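Local coordinates for protein putative polyketide synthase (Streptomyces coelicolor, PDB 1U0M) that catalyses the iterative condensation of five malonyl-CoA units and the cyclisation of the resulting pentaketide to 1,3,6,8-tetrahydroxynaphthalene, on the way to melanin, at residues 173-178 with 198-203; 57-62 with 307-312; 15-20 with 317-322. One frame throughout, in Å; residues are numbered along the deposited sequence.

Contact 1. Residues 173-178 with 198-203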
# COMPACT_ATOMS: atom_id res chain seq x y z
N CYS A 173 -10.65 -6.55 2.12
CA CYS A 173 -10.83 -7.91 1.60
C CYS A 173 -9.78 -8.80 2.23
O CYS A 173 -8.59 -8.64 1.98
CB CYS A 173 -10.67 -7.90 0.07
SG CYS A 173 -11.10 -9.46 -0.71
N GLU A 174 -10.21 -9.74 3.06
CA GLU A 174 -9.27 -10.62 3.74
C GLU A 174 -9.62 -12.10 3.68
O GLU A 174 -10.64 -12.54 4.23
CB GLU A 174 -9.13 -10.15 5.20
CG GLU A 174 -8.74 -8.68 5.34
CD GLU A 174 -7.26 -8.41 5.01
OE1 GLU A 174 -6.65 -9.25 4.31
OE2 GLU A 174 -6.72 -7.37 5.45
N PHE A 175 -8.76 -12.87 3.02
CA PHE A 175 -8.93 -14.31 2.88
C PHE A 175 -7.77 -14.95 3.63
O PHE A 175 -6.86 -15.55 3.02
CB PHE A 175 -8.87 -14.70 1.40
CG PHE A 175 -9.95 -14.08 0.55
CD1 PHE A 175 -9.68 -13.72 -0.78
CD2 PHE A 175 -11.24 -13.88 1.05
CE1 PHE A 175 -10.68 -13.18 -1.59
CE2 PHE A 175 -12.25 -13.33 0.23
CZ PHE A 175 -11.96 -12.98 -1.09
N CYS A 176 -7.80 -14.86 4.96
CA CYS A 176 -6.70 -15.36 5.79
C CYS A 176 -6.45 -16.85 5.61
O CYS A 176 -5.33 -17.31 5.81
CB CYS A 176 -6.94 -15.04 7.28
SG CYS A 176 -7.14 -13.27 7.66
N SER A 177 -7.48 -17.60 5.24
CA SER A 177 -7.34 -19.02 5.03
C SER A 177 -6.34 -19.31 3.93
O SER A 177 -5.78 -20.40 3.87
CB SER A 177 -8.69 -19.63 4.66
OG SER A 177 -9.15 -19.10 3.43
N LEU A 178 -6.13 -18.35 3.04
CA LEU A 178 -5.19 -18.53 1.93
C LEU A 178 -3.74 -18.32 2.36
O LEU A 178 -2.84 -18.30 1.53
CB LEU A 178 -5.55 -17.61 0.77
CG LEU A 178 -6.83 -18.03 0.02
CD1 LEU A 178 -6.67 -19.48 -0.46
CD2 LEU A 178 -8.04 -17.94 0.93
N ASP A 198 -12.04 -15.57 6.99
CA ASP A 198 -12.15 -14.77 5.77
C ASP A 198 -13.39 -13.85 5.84
O ASP A 198 -14.46 -14.26 6.30
CB ASP A 198 -12.25 -15.67 4.54
CG ASP A 198 -11.09 -16.65 4.41
OD1 ASP A 198 -10.01 -16.45 5.02
OD2 ASP A 198 -11.27 -17.63 3.69
N GLY A 199 -13.23 -12.61 5.40
CA GLY A 199 -14.33 -11.65 5.43
C GLY A 199 -14.06 -10.45 4.54
O GLY A 199 -12.90 -10.12 4.27
N ILE A 200 -15.12 -9.80 4.09
CA ILE A 200 -15.01 -8.63 3.23
C ILE A 200 -15.88 -7.48 3.75
O ILE A 200 -17.06 -7.65 4.03
CB ILE A 200 -15.46 -8.97 1.79
CG1 ILE A 200 -14.60 -10.10 1.23
CG2 ILE A 200 -15.34 -7.72 0.90
CD1 ILE A 200 -15.08 -10.66 -0.07
N ALA A 201 -15.28 -6.30 3.86
CA ALA A 201 -16.01 -5.13 4.33
C ALA A 201 -15.80 -3.94 3.41
O ALA A 201 -14.72 -3.76 2.84
CB ALA A 201 -15.56 -4.78 5.74
N ALA A 202 -16.85 -3.14 3.27
CA ALA A 202 -16.84 -1.94 2.42
C ALA A 202 -17.70 -0.88 3.10
O ALA A 202 -18.86 -1.12 3.44
CB ALA A 202 -17.41 -2.27 1.04
N ALA A 203 -17.12 0.30 3.30
CA ALA A 203 -17.84 1.38 3.95
C ALA A 203 -17.52 2.70 3.29
O ALA A 203 -16.40 2.94 2.86
CB ALA A 203 -17.47 1.44 5.42
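D198 grips the turn after strand 167-175 with both carboxylate oxygens, where the antiparallel pairing of that strand with 198-206 ends in the mixed central sheet of this thiolase-fold enzyme. OD1 of D198 accepts the backbone N-H of S177 through its syn lone pair, S177 N to OD1 2.8 Å and almost straight at 175°. OD2 of D198, also by its syn lone pair, takes the S177 hydroxyl, OG 2.6 Å away. That hydroxyl sits between its own backbone N and carbonyl carbon (chi1 63°), so N and OG of one residue face both oxygens and fix the carboxylate's rotation. V61 N also donates to OD2, so the buried carboxylate has three donors, which would favour its charged form.

Behind the carboxylate, E174 and G199 form a hydrogen-bonded antiparallel pair: E174 N to G199 O is 3.0 Å and G199 N to E174 O 2.8 Å, each nearly along the C=O axis. C173 and I200 make the neighbouring non-hydrogen-bonded pair, with SG of C173, anti to its backbone N, beside CG1 of I200. The F175 ring lies on the same face. CB of D198 meets it at the edge, near the ring plane, while CD1 of I200 comes in obliquely, 3.9 Å from CE2 of F175; helix 73-99 packs over this face, with V88 on C173, E83 on F175 and R87 on I200. On the other face the E174 chain bends at chi2 (-75°) and leads off to S314, T115 and the backbone N of C114.

The turn lies near the probable catalytic centre: the side chain of C176 is about 7 Å from that of C146, the active-site cysteine by similarity. Within the turn, L178 N closes back on F175 O at 2.9 Å.

Contact 2. Residues 57-62 with 307-312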
# COMPACT_ATOMS: atom_id res chain seq x y z
N THR A 57 -17.17 -19.93 15.44
CA THR A 57 -17.22 -20.19 14.00
C THR A 57 -16.38 -19.22 13.19
O THR A 57 -16.15 -18.08 13.59
CB THR A 57 -18.65 -20.10 13.43
OG1 THR A 57 -19.17 -18.79 13.66
CG2 THR A 57 -19.53 -21.12 14.06
N ARG A 58 -15.95 -19.69 12.03
CA ARG A 58 -15.16 -18.89 11.12
C ARG A 58 -15.62 -19.26 9.72
O ARG A 58 -16.17 -20.34 9.52
CB ARG A 58 -13.67 -19.21 11.28
CG ARG A 58 -13.11 -18.90 12.64
CD ARG A 58 -11.64 -19.23 12.70
NE ARG A 58 -11.42 -20.66 12.61
CZ ARG A 58 -10.26 -21.20 12.26
NH1 ARG A 58 -9.23 -20.42 11.97
NH2 ARG A 58 -10.12 -22.52 12.19
N HIS A 59 -15.41 -18.36 8.76
CA HIS A 59 -15.80 -18.66 7.39
C HIS A 59 -14.58 -18.63 6.49
O HIS A 59 -13.66 -17.84 6.71
CB HIS A 59 -16.82 -17.64 6.86
CG HIS A 59 -18.15 -17.72 7.54
ND1 HIS A 59 -18.39 -17.18 8.79
CD2 HIS A 59 -19.32 -18.28 7.15
CE1 HIS A 59 -19.64 -17.40 9.14
NE2 HIS A 59 -20.23 -18.07 8.16
N ILE A 60 -14.55 -19.52 5.51
CA ILE A 60 -13.44 -19.57 4.57
C ILE A 60 -13.99 -19.63 3.14
O ILE A 60 -15.10 -20.12 2.91
CB ILE A 60 -12.54 -20.79 4.86
CG1 ILE A 60 -13.37 -22.07 4.87
CG2 ILE A 60 -11.83 -20.60 6.20
CD1 ILE A 60 -12.59 -23.31 5.30
N VAL A 61 -13.23 -19.11 2.18
CA VAL A 61 -13.70 -19.09 0.80
C VAL A 61 -13.71 -20.44 0.09
O VAL A 61 -14.47 -20.63 -0.85
CB VAL A 61 -12.90 -18.05 -0.03
CG1 VAL A 61 -13.30 -16.63 0.39
CG2 VAL A 61 -11.39 -18.25 0.16
N GLN A 62 -12.87 -21.38 0.53
CA GLN A 62 -12.85 -22.71 -0.09
C GLN A 62 -13.28 -23.78 0.92
O GLN A 62 -13.18 -23.59 2.12
CB GLN A 62 -11.45 -23.08 -0.56
CG GLN A 62 -10.66 -22.04 -1.31
CD GLN A 62 -9.26 -22.54 -1.58
OE1 GLN A 62 -9.02 -23.25 -2.55
NE2 GLN A 62 -8.33 -22.22 -0.69
N THR A 307 -16.12 -13.76 17.68
CA THR A 307 -16.85 -14.94 18.11
C THR A 307 -17.55 -15.65 16.96
O THR A 307 -17.60 -16.89 16.92
CB THR A 307 -17.91 -14.57 19.19
OG1 THR A 307 -17.25 -14.01 20.34
CG2 THR A 307 -18.67 -15.80 19.64
N GLU A 308 -18.07 -14.86 16.02
CA GLU A 308 -18.79 -15.39 14.87
C GLU A 308 -17.99 -15.49 13.56
O GLU A 308 -18.27 -16.35 12.72
CB GLU A 308 -20.05 -14.54 14.63
CG GLU A 308 -20.81 -14.93 13.37
CD GLU A 308 -22.06 -14.09 13.12
OE1 GLU A 308 -22.01 -12.85 13.25
OE2 GLU A 308 -23.09 -14.70 12.76
N TYR A 309 -17.00 -14.63 13.38
CA TYR A 309 -16.22 -14.64 12.15
C TYR A 309 -14.76 -14.98 12.38
O TYR A 309 -14.07 -15.47 11.48
CB TYR A 309 -16.32 -13.26 11.47
CG TYR A 309 -17.72 -12.88 11.01
CD1 TYR A 309 -18.05 -11.55 10.75
CD2 TYR A 309 -18.70 -13.86 10.80
CE1 TYR A 309 -19.33 -11.20 10.30
CE2 TYR A 309 -19.97 -13.52 10.35
CZ TYR A 309 -20.28 -12.19 10.10
OH TYR A 309 -21.54 -11.86 9.64
N GLY A 310 -14.29 -14.74 13.59
CA GLY A 310 -12.90 -15.00 13.90
C GLY A 310 -12.17 -13.71 13.59
O GLY A 310 -12.80 -12.67 13.42
N ASN A 311 -10.85 -13.77 13.50
CA ASN A 311 -10.10 -12.58 13.19
C ASN A 311 -10.03 -12.43 11.68
O ASN A 311 -9.32 -13.17 11.00
CB ASN A 311 -8.69 -12.66 13.75
CG ASN A 311 -7.99 -11.34 13.71
OD1 ASN A 311 -8.19 -10.55 12.78
ND2 ASN A 311 -7.17 -11.08 14.73
N ILE A 312 -10.78 -11.47 11.16
CA ILE A 312 -10.82 -11.23 9.74
C ILE A 312 -9.99 -9.99 9.38
O ILE A 312 -10.36 -9.20 8.50
CB ILE A 312 -12.26 -11.07 9.25
CG1 ILE A 312 -12.96 -9.92 9.97
CG2 ILE A 312 -13.03 -12.33 9.57
CD1 ILE A 312 -14.35 -9.67 9.48
O HOH W 1 -15.09 -15.35 9.11
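T57 holds its hydroxyl in the crowded position between its own backbone N and carbonyl carbon (chi1 60°), which brings OG1 to 2.8 Å from the carbonyl O of E308. The hydroxyl donates from above the carbonyl plane, not along a lone pair. Alongside, T57 N reaches T307 O in a weak, long bond of 3.4 Å. Both acceptors are carbonyls at the C-terminal end of helix 300-308, so the start of strand 57-60 meets that helix end and ties the N-terminal to the C-terminal half of this thiolase-fold chain. Beyond the helix the chain turns at G310, which has a positive phi; its bare CA lets the R58 chain pass, with CG of R58 4.1 Å from CA of G310. From there the R58 chain runs extended through chi2 and bends at chi3 (-68°), carrying its guanidinium away to the carbonyls of N193 and F196. H59 and Y309 both set CG anti to the carbonyl carbon. Their rings cross obliquely, planes 77° apart, with ND1 of H59 3.9 Å from CD2 of Y309; this buried ND1 has no hydrogen-bonding partner in the model. R323 makes a cation-pi contact with the Y309 ring and a salt bridge to E308. One water joins the backbones, accepting from H59 N at 3.0 Å and donating to Y309 O at 2.6 Å.

Contact 3. Residues 15-20 with 317-322; sequences PSVSVP and VLDALR
Helix 315-326 packs crosswise over strand 11-18 of the central sheet in the alpha-beta-alpha-beta-alpha thiolase fold, the short axes of strand 16-18 and helix 317-322 lying 8.1 Å apart at 111°. No hydrogen bond links the two segments.

The apolar packing rests on P15 and V17, whose side chains both point toward the helix while S16 between them turns to helix 73-99. The P15 ring has its CG 3.6 Å from CB of L321, which crosses it at about a right angle, and its CB 4.2 Å from CB of L318. V17 sets CG1 anti to its backbone N, and its CG2 rests 3.7 Å from CA of D319. A201 of the neighbouring strand 198-206 also touches L318.

Carbon-to-carbonyl contacts run both ways between the segments. CG of P15 sits 3.0 Å from the carbonyl O of L318, and CG of R322, anti to the backbone N, lies 3.1 Å from the carbonyl O of P15. Bends at chi2 (-89°) and chi3 (-76°) then fold the R322 chain back along V17, whose CB meets the guanidinium at its edge.

The polar contacts gather on one carboxylate. OD1 of D319 takes a hydrogen bond from T305 outside the helix and a salt bridge from R323. OD2 of D319, which also touches CG1 of V17, forms a salt bridge with NH2 of R322 at 2.6 Å.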
# COMPACT_ATOMS: atom_id res chain seq x y z
N PRO A 15 -21.17 0.34 7.36
CA PRO A 15 -20.28 -0.61 6.70
C PRO A 15 -21.05 -1.86 6.31
O PRO A 15 -21.87 -2.37 7.08
CB PRO A 15 -19.22 -0.89 7.77
CG PRO A 15 -19.98 -0.71 9.05
CD PRO A 15 -20.79 0.53 8.77
N SER A 16 -20.80 -2.33 5.10
CA SER A 16 -21.46 -3.53 4.60
C SER A 16 -20.45 -4.68 4.75
O SER A 16 -19.27 -4.52 4.43
CB SER A 16 -21.84 -3.31 3.14
OG SER A 16 -22.87 -4.18 2.72
N VAL A 17 -20.90 -5.83 5.25
CA VAL A 17 -20.01 -6.97 5.43
C VAL A 17 -20.61 -8.29 4.94
O VAL A 17 -21.80 -8.54 5.11
CB VAL A 17 -19.60 -7.14 6.92
CG1 VAL A 17 -18.53 -8.21 7.04
CG2 VAL A 17 -19.08 -5.82 7.48
N SER A 18 -19.76 -9.12 4.35
CA SER A 18 -20.16 -10.42 3.82
C SER A 18 -19.03 -11.45 4.01
O SER A 18 -17.87 -11.13 3.80
CB SER A 18 -20.51 -10.26 2.34
OG SER A 18 -20.74 -11.50 1.72
N VAL A 19 -19.36 -12.67 4.42
CA VAL A 19 -18.35 -13.72 4.62
C VAL A 19 -18.69 -14.94 3.77
O VAL A 19 -19.84 -15.15 3.44
CB VAL A 19 -18.23 -14.16 6.12
CG1 VAL A 19 -17.74 -13.00 6.98
CG2 VAL A 19 -19.56 -14.66 6.62
N PRO A 20 -17.69 -15.75 3.40
CA PRO A 20 -17.91 -16.95 2.58
C PRO A 20 -18.80 -18.00 3.22
O PRO A 20 -18.95 -18.04 4.44
CB PRO A 20 -16.50 -17.45 2.29
CG PRO A 20 -15.75 -17.02 3.53
CD PRO A 20 -16.27 -15.61 3.76
N VAL A 317 -12.78 -3.98 12.41
CA VAL A 317 -13.36 -2.70 12.82
C VAL A 317 -14.67 -2.44 12.10
O VAL A 317 -15.68 -2.13 12.72
CB VAL A 317 -12.44 -1.48 12.52
CG1 VAL A 317 -11.39 -1.35 13.59
CG2 VAL A 317 -11.81 -1.62 11.16
N LEU A 318 -14.64 -2.59 10.78
CA LEU A 318 -15.80 -2.36 9.94
C LEU A 318 -17.00 -3.22 10.30
O LEU A 318 -18.13 -2.73 10.30
CB LEU A 318 -15.42 -2.58 8.47
CG LEU A 318 -14.79 -1.38 7.75
CD1 LEU A 318 -13.69 -0.76 8.59
CD2 LEU A 318 -14.26 -1.81 6.39
N ASP A 319 -16.76 -4.49 10.61
CA ASP A 319 -17.85 -5.38 10.97
C ASP A 319 -18.38 -5.07 12.37
O ASP A 319 -19.56 -5.28 12.64
CB ASP A 319 -17.38 -6.83 10.89
CG ASP A 319 -18.47 -7.81 11.25
OD1 ASP A 319 -18.64 -8.11 12.45
OD2 ASP A 319 -19.18 -8.27 10.32
N ALA A 320 -17.51 -4.58 13.25
CA ALA A 320 -17.92 -4.24 14.60
C ALA A 320 -18.91 -3.10 14.45
O ALA A 320 -19.99 -3.12 15.04
CB ALA A 320 -16.73 -3.80 15.43
N LEU A 321 -18.55 -2.10 13.64
CA LEU A 321 -19.42 -0.97 13.39
C LEU A 321 -20.72 -1.50 12.82
O LEU A 321 -21.80 -1.17 13.31
CB LEU A 321 -18.81 -0.01 12.38
CG LEU A 321 -18.04 1.19 12.91
CD1 LEU A 321 -17.61 2.06 11.73
CD2 LEU A 321 -18.92 1.99 13.87
N ARG A 322 -20.62 -2.32 11.79
CA ARG A 322 -21.80 -2.89 11.17
C ARG A 322 -22.74 -3.48 12.22
O ARG A 322 -23.96 -3.42 12.08
CB ARG A 322 -21.40 -3.96 10.14
CG ARG A 322 -22.55 -4.48 9.29
CD ARG A 322 -23.22 -5.67 9.94
NE ARG A 322 -22.42 -6.89 9.81
CZ ARG A 322 -22.43 -7.89 10.68
NH1 ARG A 322 -23.18 -7.84 11.77
NH2 ARG A 322 -21.67 -8.96 10.47

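How the contacts relate
The three contacts sit close together, centres about 9 Å (1 and 2), 10 Å (1 and 3) and 12 Å (2 and 3) apart. Along the chain contact 3 spans the widest interval, enclosing contact 2, which in turn encloses contact 1. Contacts 1 and 3 share the central sheet, where strands 198-206 and 11-18 are neighbours, bonded through A202 O to S16 N and S18 O to I200 N. D198 joins contact 1 to contact 2, its N meeting H59 O and its OD2 V61 N. Y309 of contact 2 lies against D319 and R322 of contact 3. Contact 1 stays within the N-terminal family region; contacts 2 and 3 bring it together with the C-terminal one.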